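Beta-glucuronidase (Dictyoglomus thermophilum, PDB 6XXW) probably hydrolyses beta-D-glucuronides, releasing glucuronic acid, as a family 2 glycoside hydrolase that pairs a sugar-binding domain with a TIM-barrel domain. Local coordinates at residues Leu51-Val54 and Pro55-Phe58; Asp60-Asp64 and Ile65-Asp69; Gly96-Ala99 and His100-Val104; Tyr172-Asp175 and Phe176-Ser180; Lys315-Gln319 and Val320-Lys324. All coordinates share one frame; numbering follows the deposited sequence.

Contacts 1 to 4 belong to the sugar-binding domain, contact 5 to the TIM-barrel domain. Contacts 1, 3 and 4 are buried. The first two are bends made by cis peptides in strands of one antiparallel sheet, with small apolar contacts and a water at each bend; contact 4 is an aromatic loop that returns to that sheet. Contacts 2 and 5 are only partly buried helix starts, where weak aspartate capping bonds join the first backbone bonds, with a side-chain amide pair in contact 5. Contacts 1, 2 and 5 touch a second subunit; 3 and 4 touch no other chain. Contact 4 meets every other: Asp60 holds Tyr179, Asn178 holds His100, Ser180 bonds Phe58, and Tyr179 packs on Lys315.

Contact 1 (Leu51-Val54 and Pro55-Phe58); sequences LMPV and PASF
Met52 lays its thioether against the CB of Phe58, with SD 3.7 Å from Phe58 CB, the two side chains crossing obliquely. They meet because the chain doubles back at a cis-proline bend where strand 50-54 ends in the sugar-binding domain: the peptide between Val54 and Pro55 is cis. Met52 CG lies anti to the backbone N (chi1 -171°), and further bends at chi2 and chi3 curl the chain onto the phenylalanine; an unbranched, flexible side chain suits this curl. Phe41 and Tyr76 of neighbouring strands enclose the same apolar patch. Pro53 meets the other limb through CG, 4.0 Å from Ala56 CB; the small methyl lets the two limbs come this close, and the same CB is 3.6 Å from Pro53 O. Glycine in place of Pro55 would probably allow the preceding peptide to relax to trans, straightening the bend and pulling Ala56 away from Pro53. Another chain adds to the packing: Ile323 and Val320 of a second subunit lie on Pro53 and Ala56. Between the two limbs a water donates to both backbone carbonyls, 2.7 Å from Pro53 O and 2.6 Å from Ala56 O.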
# COMPACT_ATOMS: atom_id res chain seq x y z
N LEU A 51 5.37 20.84 -25.40
CA LEU A 51 4.21 21.50 -24.80
C LEU A 51 4.30 21.47 -23.28
O LEU A 51 4.74 20.48 -22.70
CB LEU A 51 2.91 20.84 -25.26
CG LEU A 51 2.69 20.89 -26.78
CD1 LEU A 51 1.37 20.23 -27.15
CD2 LEU A 51 2.75 22.33 -27.29
N MET A 52 3.85 22.55 -22.65
CA MET A 52 3.92 22.66 -21.20
C MET A 52 2.73 23.44 -20.66
O MET A 52 2.50 24.58 -21.07
CB MET A 52 5.23 23.34 -20.78
CG MET A 52 5.52 23.32 -19.29
SD MET A 52 5.86 21.67 -18.64
CE MET A 52 7.33 21.18 -19.55
N PRO A 53 1.96 22.87 -19.72
CA PRO A 53 0.86 23.63 -19.13
C PRO A 53 1.36 24.77 -18.24
O PRO A 53 2.42 24.69 -17.62
CB PRO A 53 0.10 22.58 -18.30
CG PRO A 53 1.20 21.62 -17.87
CD PRO A 53 2.15 21.56 -19.07
N VAL A 54 0.58 25.85 -18.21
CA VAL A 54 0.83 26.99 -17.34
C VAL A 54 -0.50 27.36 -16.68
O VAL A 54 -1.50 27.56 -17.38
CB VAL A 54 1.41 28.18 -18.14
CG1 VAL A 54 1.45 29.46 -17.28
CG2 VAL A 54 2.80 27.84 -18.66
N PRO A 55 -0.56 27.49 -15.35
CA PRO A 55 0.54 27.37 -14.39
C PRO A 55 0.81 25.92 -13.96
O PRO A 55 -0.13 25.12 -13.84
CB PRO A 55 0.04 28.20 -13.21
CG PRO A 55 -1.43 27.94 -13.20
CD PRO A 55 -1.83 27.81 -14.66
N ALA A 56 2.08 25.62 -13.73
CA ALA A 56 2.53 24.30 -13.30
C ALA A 56 4.04 24.33 -13.10
O ALA A 56 4.74 25.12 -13.74
CB ALA A 56 2.20 23.22 -14.33
N SER A 57 4.56 23.46 -12.25
CA SER A 57 5.99 23.21 -12.27
C SER A 57 6.26 22.33 -13.47
O SER A 57 5.43 21.50 -13.83
CB SER A 57 6.39 22.47 -10.98
OG SER A 57 6.15 23.26 -9.83
N PHE A 58 7.42 22.49 -14.12
CA PHE A 58 7.68 21.65 -15.29
C PHE A 58 8.26 20.28 -14.94
O PHE A 58 8.34 19.42 -15.83
CB PHE A 58 8.61 22.36 -16.30
CG PHE A 58 9.99 22.70 -15.77
CD1 PHE A 58 10.95 21.72 -15.60
CD2 PHE A 58 10.33 24.02 -15.46
CE1 PHE A 58 12.24 22.04 -15.10
CE2 PHE A 58 11.61 24.35 -14.97
CZ PHE A 58 12.56 23.35 -14.80
O HOH W 1 4.62 25.60 -16.27

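Contact 2 (Asp60-Asp64 and Ile65-Asp69); sequences DITQD and INLRD
Asp64 and Asn66 meet at the N-cap of the short helix 65-68, where the carboxylate of Asp64 accepts from a backbone N-H. The bond from Asn66 N to Asp64 OD1 is weak, 3.0 Å long and bent. A chi1 of -173° swings the carboxylate away from its own nitrogen and carries OD1 beside the first helical turn, where its negative charge would suit the helix dipole. Asp64 also gives its carbonyl to the turn: Arg68 N donates to Asp64 O at 3.1 Å. One step out, Thr62 positions the cap through an ST turn, its OG1 accepting from Asp64 N at 3.0 Å. The methyl of the same threonine faces the helix, CG2 lying 3.8 Å from Leu67 CD2, so this residue serves both polar and apolar sides. Leu67 then passes inward to Phe58 and Phe41. Farther out, Asp60 OD2 is bonded to Tyr179, while Lys324 and Asn327 of a second subunit bond the backbone carbonyls of Asp60 and Ile61. At the helix end Arg68, whose NH1 bonds Pro519 O of a third subunit, grips Asp69 side-on, a salt bridge with NE 2.9 Å from Asp69 OD1 and NH2 2.8 Å from Asp69 OD2.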
# COMPACT_ATOMS: atom_id res chain seq x y z
N ASP A 60 7.51 17.45 -13.19
CA ASP A 60 6.82 16.16 -13.20
C ASP A 60 5.89 15.99 -14.41
O ASP A 60 5.12 15.02 -14.45
CB ASP A 60 6.02 15.96 -11.91
CG ASP A 60 6.92 15.82 -10.68
OD1 ASP A 60 8.11 15.46 -10.84
OD2 ASP A 60 6.45 16.08 -9.55
N ILE A 61 5.96 16.90 -15.38
CA ILE A 61 5.03 16.88 -16.51
C ILE A 61 5.44 15.84 -17.54
O ILE A 61 4.58 15.20 -18.18
CB ILE A 61 4.95 18.29 -17.13
CG1 ILE A 61 4.47 19.31 -16.09
CG2 ILE A 61 4.03 18.29 -18.40
CD1 ILE A 61 3.01 19.06 -15.65
N THR A 62 6.75 15.66 -17.74
CA THR A 62 7.30 14.79 -18.77
C THR A 62 7.90 13.53 -18.13
O THR A 62 7.95 13.39 -16.91
CB THR A 62 8.37 15.50 -19.61
OG1 THR A 62 9.62 15.48 -18.91
CG2 THR A 62 7.96 16.96 -19.93
N GLN A 63 8.36 12.62 -18.98
CA GLN A 63 9.08 11.43 -18.54
C GLN A 63 10.58 11.57 -18.78
O GLN A 63 11.31 10.57 -18.80
CB GLN A 63 8.54 10.19 -19.26
CG GLN A 63 7.02 10.09 -19.28
CD GLN A 63 6.42 10.27 -17.91
OE1 GLN A 63 6.76 9.56 -16.95
NE2 GLN A 63 5.53 11.24 -17.79
N ASP A 64 11.05 12.80 -18.98
CA ASP A 64 12.46 13.09 -19.20
C ASP A 64 13.08 13.35 -17.83
O ASP A 64 12.83 14.40 -17.23
CB ASP A 64 12.60 14.30 -20.13
CG ASP A 64 14.05 14.56 -20.57
OD1 ASP A 64 14.98 13.96 -19.99
OD2 ASP A 64 14.25 15.39 -21.49
N ILE A 65 13.88 12.40 -17.33
CA ILE A 65 14.49 12.59 -16.02
C ILE A 65 15.45 13.78 -16.02
O ILE A 65 15.65 14.44 -14.99
CB ILE A 65 15.20 11.29 -15.58
CG1 ILE A 65 15.48 11.33 -14.08
CG2 ILE A 65 16.48 11.06 -16.38
CD1 ILE A 65 15.85 9.98 -13.55
N ASN A 66 16.05 14.08 -17.17
CA ASN A 66 16.97 15.20 -17.25
C ASN A 66 16.25 16.54 -17.18
O ASN A 66 16.88 17.54 -16.83
CB ASN A 66 17.81 15.05 -18.52
CG ASN A 66 18.81 13.89 -18.40
OD1 ASN A 66 19.50 13.77 -17.39
ND2 ASN A 66 18.87 13.04 -19.41
N LEU A 67 14.96 16.57 -17.49
CA LEU A 67 14.18 17.78 -17.25
C LEU A 67 13.68 17.84 -15.81
O LEU A 67 13.72 18.90 -15.19
CB LEU A 67 13.00 17.86 -18.22
CG LEU A 67 12.16 19.12 -18.03
CD1 LEU A 67 13.03 20.37 -18.25
CD2 LEU A 67 10.94 19.11 -18.97
N ARG A 68 13.23 16.70 -15.26
CA ARG A 68 12.88 16.65 -13.84
C ARG A 68 13.97 17.28 -12.97
O ARG A 68 13.68 18.08 -12.07
CB ARG A 68 12.63 15.20 -13.42
CG ARG A 68 11.97 15.06 -12.05
CD ARG A 68 12.12 13.64 -11.50
NE ARG A 68 13.51 13.30 -11.21
CZ ARG A 68 13.95 12.07 -10.97
NH1 ARG A 68 13.10 11.06 -10.97
NH2 ARG A 68 15.24 11.86 -10.71
N ASP A 69 15.22 16.94 -13.23
CA ASP A 69 16.34 17.36 -12.40
C ASP A 69 17.11 18.52 -13.02
O ASP A 69 18.25 18.79 -12.62
CB ASP A 69 17.27 16.18 -12.14
CG ASP A 69 16.58 15.05 -11.39
OD1 ASP A 69 15.58 15.33 -10.67
OD2 ASP A 69 17.03 13.90 -11.52
O HOH W 2 14.30 9.86 -18.75

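Contact 3 (Gly96-Ala99 and His100-Val104); sequences GAAA and HFSEV
Ala99 and His100 are joined by a cis peptide, uncommon where no proline follows, and beyond it the chain turns, the N-to-C directions of the weakly bonded strand 97-99 and strand 101-104 being 126° apart. The two carbonyls on the inner side of the bend, those of Ala98 and His100, come close to one water, which lies 2.8 Å from Ala98 O and 3.0 Å from His100 O; other acceptors compete for its protons, so it may not serve both at once. The cis link also brings the Ala99 methyl over the imidazole of the next residue. Ala99 CB sits 3.8 Å from the centroid of the His100 ring and only 15° off its normal, a CH-pi contact made over the face, somewhat toward the rim. The ring takes this place because CG is anti to the carbonyl carbon (chi1 -57°). Within the antiparallel sheet of the sugar-binding domain the bend leads into a classic beta bulge, His100 and Phe101 both facing Asp142 of strand 134-142. Alanine suits Ala98 as well, since its methyl is 4.1 Å from Ser102 OG across the inside of the corner. That hydroxyl, anti to its own backbone nitrogen, has its polar partner in the carbonyl of Met140, so a buried polar atom is satisfied by the adjacent strand. The imidazole also has a partner: His100 NE2 is hydrogen-bonded to OD1 of Asn178, a bond that probably helps to fix the rotation of the ring beneath the Ala99 methyl.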
# COMPACT_ATOMS: atom_id res chain seq x y z
N GLY A 96 2.06 35.65 -11.94
CA GLY A 96 1.74 35.40 -10.55
C GLY A 96 2.93 34.93 -9.74
O GLY A 96 3.11 35.34 -8.59
N ALA A 97 3.74 34.05 -10.32
CA ALA A 97 4.96 33.55 -9.67
C ALA A 97 5.76 32.73 -10.66
O ALA A 97 5.19 31.98 -11.46
CB ALA A 97 4.63 32.71 -8.42
N ALA A 98 7.09 32.86 -10.59
CA ALA A 98 8.01 32.03 -11.37
C ALA A 98 9.28 31.81 -10.57
O ALA A 98 9.95 32.78 -10.18
CB ALA A 98 8.33 32.70 -12.72
N ALA A 99 9.64 30.56 -10.30
CA ALA A 99 10.74 30.23 -9.39
C ALA A 99 12.01 29.94 -10.18
O ALA A 99 12.05 28.97 -10.94
CB ALA A 99 10.36 29.03 -8.53
N HIS A 100 13.07 30.75 -10.00
CA HIS A 100 13.21 31.79 -8.99
C HIS A 100 13.60 33.16 -9.57
O HIS A 100 13.26 34.19 -8.99
CB HIS A 100 14.27 31.39 -7.94
CG HIS A 100 13.98 30.08 -7.28
ND1 HIS A 100 13.07 29.95 -6.25
CD2 HIS A 100 14.44 28.83 -7.53
CE1 HIS A 100 12.99 28.68 -5.88
NE2 HIS A 100 13.81 27.98 -6.65
N PHE A 101 14.35 33.17 -10.67
CA PHE A 101 14.67 34.38 -11.43
C PHE A 101 13.93 34.35 -12.76
O PHE A 101 13.84 33.29 -13.39
CB PHE A 101 16.17 34.50 -11.70
CG PHE A 101 17.04 34.38 -10.49
CD1 PHE A 101 17.50 35.51 -9.83
CD2 PHE A 101 17.43 33.13 -10.01
CE1 PHE A 101 18.32 35.39 -8.71
CE2 PHE A 101 18.25 33.02 -8.90
CZ PHE A 101 18.69 34.14 -8.25
N SER A 102 13.40 35.49 -13.19
CA SER A 102 12.57 35.51 -14.39
C SER A 102 12.80 36.78 -15.20
O SER A 102 13.10 37.84 -14.66
CB SER A 102 11.08 35.38 -14.04
OG SER A 102 10.30 35.22 -15.22
N GLU A 103 12.64 36.65 -16.52
CA GLU A 103 12.66 37.76 -17.46
C GLU A 103 11.48 37.60 -18.43
O GLU A 103 11.25 36.50 -18.93
CB GLU A 103 13.97 37.81 -18.24
CG GLU A 103 15.19 38.18 -17.39
CD GLU A 103 16.51 37.84 -18.07
OE1 GLU A 103 17.57 38.06 -17.46
OE2 GLU A 103 16.49 37.34 -19.23
N VAL A 104 10.77 38.69 -18.69
CA VAL A 104 9.55 38.66 -19.51
C VAL A 104 9.78 39.49 -20.77
O VAL A 104 10.13 40.68 -20.69
CB VAL A 104 8.33 39.19 -18.75
CG1 VAL A 104 7.10 39.11 -19.64
CG2 VAL A 104 8.10 38.39 -17.49
O HOH W 3 10.98 35.41 -10.44

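Contact 4 (Tyr172-Asp175 and Phe176-Ser180)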
# COMPACT_ATOMS: atom_id res chain seq x y z
N TYR A 172 21.00 22.61 -1.53
CA TYR A 172 20.10 23.47 -0.78
C TYR A 172 19.62 22.70 0.44
O TYR A 172 19.63 21.47 0.47
CB TYR A 172 18.92 23.96 -1.64
CG TYR A 172 18.06 22.91 -2.31
CD1 TYR A 172 18.40 22.41 -3.56
CD2 TYR A 172 16.86 22.48 -1.74
CE1 TYR A 172 17.60 21.48 -4.21
CE2 TYR A 172 16.03 21.54 -2.39
CZ TYR A 172 16.41 21.05 -3.64
OH TYR A 172 15.64 20.13 -4.31
N TYR A 173 19.21 23.46 1.45
CA TYR A 173 19.06 22.94 2.80
C TYR A 173 17.65 23.15 3.34
O TYR A 173 17.42 22.99 4.54
CB TYR A 173 20.12 23.59 3.71
CG TYR A 173 21.49 23.39 3.11
CD1 TYR A 173 22.20 22.21 3.33
CD2 TYR A 173 22.05 24.34 2.27
CE1 TYR A 173 23.44 22.01 2.75
CE2 TYR A 173 23.29 24.15 1.69
CZ TYR A 173 23.98 22.98 1.94
OH TYR A 173 25.22 22.78 1.36
N PHE A 174 16.71 23.51 2.48
CA PHE A 174 15.31 23.49 2.84
C PHE A 174 14.69 22.17 2.40
O PHE A 174 15.11 21.56 1.42
CB PHE A 174 14.56 24.68 2.22
CG PHE A 174 14.75 24.85 0.74
CD1 PHE A 174 13.86 24.25 -0.17
CD2 PHE A 174 15.75 25.67 0.24
CE1 PHE A 174 14.01 24.43 -1.54
CE2 PHE A 174 15.90 25.87 -1.14
CZ PHE A 174 15.03 25.25 -2.04
N ASP A 175 13.69 21.72 3.16
CA ASP A 175 13.13 20.38 3.00
C ASP A 175 11.84 20.41 2.19
O ASP A 175 10.77 20.01 2.65
CB ASP A 175 12.90 19.76 4.37
CG ASP A 175 12.38 18.33 4.29
OD1 ASP A 175 12.93 17.53 3.50
OD2 ASP A 175 11.42 18.02 5.02
N PHE A 176 11.93 20.97 0.99
CA PHE A 176 10.89 20.79 -0.01
C PHE A 176 11.57 20.87 -1.37
O PHE A 176 12.60 21.52 -1.50
CB PHE A 176 9.75 21.82 0.11
CG PHE A 176 10.19 23.28 0.15
CD1 PHE A 176 10.58 23.86 1.35
CD2 PHE A 176 10.18 24.07 -1.00
CE1 PHE A 176 10.96 25.19 1.41
CE2 PHE A 176 10.57 25.41 -0.96
CZ PHE A 176 10.96 25.97 0.25
N PHE A 177 11.00 20.18 -2.35
CA PHE A 177 11.67 20.04 -3.64
C PHE A 177 11.75 21.39 -4.36
O PHE A 177 10.81 22.18 -4.34
CB PHE A 177 10.95 19.03 -4.53
CG PHE A 177 11.66 18.76 -5.83
CD1 PHE A 177 12.95 18.23 -5.83
CD2 PHE A 177 11.06 19.05 -7.04
CE1 PHE A 177 13.61 17.98 -7.02
CE2 PHE A 177 11.72 18.80 -8.23
CZ PHE A 177 13.00 18.27 -8.22
N ASN A 178 12.88 21.62 -5.04
CA ASN A 178 13.10 22.86 -5.79
C ASN A 178 12.36 22.83 -7.13
O ASN A 178 12.94 22.92 -8.20
CB ASN A 178 14.60 23.08 -5.99
CG ASN A 178 14.93 24.45 -6.57
OD1 ASN A 178 14.36 25.48 -6.17
ND2 ASN A 178 15.85 24.47 -7.53
N TYR A 179 11.03 22.68 -7.04
CA TYR A 179 10.18 22.77 -8.22
C TYR A 179 10.36 24.13 -8.90
O TYR A 179 10.52 25.16 -8.24
CB TYR A 179 8.71 22.61 -7.85
CG TYR A 179 8.20 21.18 -7.72
CD1 TYR A 179 8.22 20.30 -8.80
CD2 TYR A 179 7.65 20.73 -6.51
CE1 TYR A 179 7.74 18.99 -8.67
CE2 TYR A 179 7.16 19.43 -6.37
CZ TYR A 179 7.21 18.57 -7.45
OH TYR A 179 6.71 17.30 -7.29
N SER A 180 10.30 24.13 -10.24
CA SER A 180 10.47 25.35 -11.00
C SER A 180 9.47 25.42 -12.14
O SER A 180 8.87 24.41 -12.55
CB SER A 180 11.90 25.48 -11.56
OG SER A 180 12.04 26.74 -12.23
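Tyr172 and Asn178 face each other across the irregular loop that follows strand 168-172, which pulls in at Asn178, the centre of an inverse gamma turn. The phenol oxygen accepts from the backbone there, Asn178 N lying 3.2 Å from Tyr172 OH (N-H...O angle 151°). Tyrosine fits because its ring spans the loop and still ends in an acceptor. Its edge meets a carbonyl near the ring plane, CE2 being 3.5 Å from Phe176 O. Phe174 and Phe176 are apolar partners: CD1 of Phe174 sits over the centre of the Phe176 ring, 3.4 Å from Phe176 CZ, the planes oblique at 37°. Both have CG wedged between the backbone N and the carbonyl carbon (chi1 51° in Phe174), which turns the rings toward one another. Tyr172 CD2 lies over a face of the Phe174 ring, so the three rings form a series. The Asp175 carboxylate has its partners outside the loop: a salt bridge to Arg563, a bond to Asn567 and a Tris molecule, probably from the crystallisation liquor. The loop runs on to strand 181-183 while resting on the TIM-barrel domain, where the Phe176 ring meets those of His307 and Tyr342, and Lys558 makes a cation-pi contact with Tyr172.

Contact 5 (Lys315-Gln319 and Val320-Lys324); sequences KGLDQ and VINIK
Asn322 turns its amide back toward Gln319, and the two side chains are tied by a bond of 2.9 Å from Asn322 ND2 to Gln319 OE1. It is fairly straight, at 163°, and Gln319 OE1 lies near the plane of the Asn322 amide, yet the two amides stand almost perpendicular. Gln319 reaches this position by folding: CG is anti to the carbonyl carbon (chi1 -73°), and the bend at chi2 brings the end of the chain over the first helical turn. The amide oxygen of Asn322 accepts from a water 2.7 Å from OD1, and that water in turn accepts from Asp318 N. Leu317 crosses at about a right angle, its CD1 3.4 Å from Asn322 ND2. Shortened to alanine, position Asn322 would offer no donor, which is likely to leave Gln319 OE1 without its mate, the glutamine free to turn and the water short of one acceptor. Beside it Asp318, its CG turned away from its own nitrogen by a chi1 of 174°, splits its carboxylate between two weak bonds: Val320 N is 3.3 Å from Asp318 OD1, and Ile321 N is equally far from Asp318 OD2. The aspartate is short enough to curl back on these N-H groups, and OD2 has a stronger partner in Arg313 of a second subunit, so the cap doubles as part of the subunit interface. Asp318 is the N-cap of helix 319-332, which links strand 297-305 to the parallel strand 336-338 in a beta-alpha-beta crossover of the TIM barrel.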
# COMPACT_ATOMS: atom_id res chain seq x y z
N LYS A 315 4.20 22.79 -7.74
CA LYS A 315 3.74 23.98 -7.02
C LYS A 315 2.71 24.80 -7.78
O LYS A 315 2.33 25.88 -7.33
CB LYS A 315 4.95 24.86 -6.66
CG LYS A 315 6.04 24.11 -5.87
CD LYS A 315 7.05 25.07 -5.24
CE LYS A 315 6.65 25.45 -3.81
NZ LYS A 315 6.17 24.28 -2.99
N GLY A 316 2.25 24.31 -8.93
CA GLY A 316 1.33 25.09 -9.74
C GLY A 316 -0.00 25.31 -9.05
O GLY A 316 -0.53 24.42 -8.38
N LEU A 317 -0.55 26.52 -9.21
CA LEU A 317 -1.88 26.86 -8.71
C LEU A 317 -2.94 25.94 -9.30
O LEU A 317 -2.98 25.72 -10.51
CB LEU A 317 -2.22 28.31 -9.05
CG LEU A 317 -3.65 28.71 -8.65
CD1 LEU A 317 -3.67 29.12 -7.20
CD2 LEU A 317 -4.18 29.83 -9.52
N ASP A 318 -3.83 25.43 -8.44
CA ASP A 318 -4.96 24.63 -8.90
C ASP A 318 -6.14 24.92 -7.99
O ASP A 318 -6.10 24.59 -6.80
CB ASP A 318 -4.64 23.14 -8.92
CG ASP A 318 -5.85 22.28 -9.25
OD1 ASP A 318 -6.72 22.74 -10.03
OD2 ASP A 318 -5.94 21.15 -8.75
N GLN A 319 -7.19 25.55 -8.53
CA GLN A 319 -8.28 25.95 -7.65
C GLN A 319 -9.09 24.75 -7.18
O GLN A 319 -9.70 24.81 -6.11
CB GLN A 319 -9.18 26.97 -8.35
CG GLN A 319 -8.52 28.37 -8.47
CD GLN A 319 -8.47 29.16 -7.15
OE1 GLN A 319 -7.87 28.74 -6.16
NE2 GLN A 319 -9.10 30.35 -7.15
N VAL A 320 -9.10 23.65 -7.94
CA VAL A 320 -9.73 22.43 -7.44
C VAL A 320 -9.07 22.00 -6.13
O VAL A 320 -9.74 21.75 -5.12
CB VAL A 320 -9.66 21.32 -8.50
CG1 VAL A 320 -10.07 19.99 -7.90
CG2 VAL A 320 -10.56 21.67 -9.69
N ILE A 321 -7.73 21.92 -6.12
CA ILE A 321 -7.00 21.50 -4.92
C ILE A 321 -7.20 22.50 -3.79
O ILE A 321 -7.36 22.13 -2.62
CB ILE A 321 -5.51 21.30 -5.27
CG1 ILE A 321 -5.30 19.95 -5.97
CG2 ILE A 321 -4.64 21.38 -4.03
CD1 ILE A 321 -5.56 18.74 -5.08
N ASN A 322 -7.26 23.79 -4.13
CA ASN A 322 -7.39 24.81 -3.10
C ASN A 322 -8.73 24.69 -2.38
O ASN A 322 -8.79 24.70 -1.15
CB ASN A 322 -7.23 26.20 -3.72
CG ASN A 322 -5.80 26.51 -4.10
OD1 ASN A 322 -4.87 25.81 -3.69
ND2 ASN A 322 -5.61 27.57 -4.87
N ILE A 323 -9.81 24.57 -3.15
CA ILE A 323 -11.13 24.47 -2.53
C ILE A 323 -11.25 23.16 -1.76
O ILE A 323 -11.76 23.13 -0.64
CB ILE A 323 -12.22 24.65 -3.60
CG1 ILE A 323 -12.29 26.15 -3.97
CG2 ILE A 323 -13.59 24.17 -3.09
CD1 ILE A 323 -12.98 26.44 -5.29
N LYS A 324 -10.75 22.07 -2.33
CA LYS A 324 -10.68 20.81 -1.59
C LYS A 324 -9.96 20.99 -0.25
O LYS A 324 -10.42 20.49 0.78
CB LYS A 324 -9.98 19.74 -2.43
CG LYS A 324 -9.87 18.41 -1.71
CD LYS A 324 -11.24 17.88 -1.33
CE LYS A 324 -11.21 16.36 -1.12
NZ LYS A 324 -12.59 15.78 -0.96
O HOH W 4 -2.86 25.49 -5.48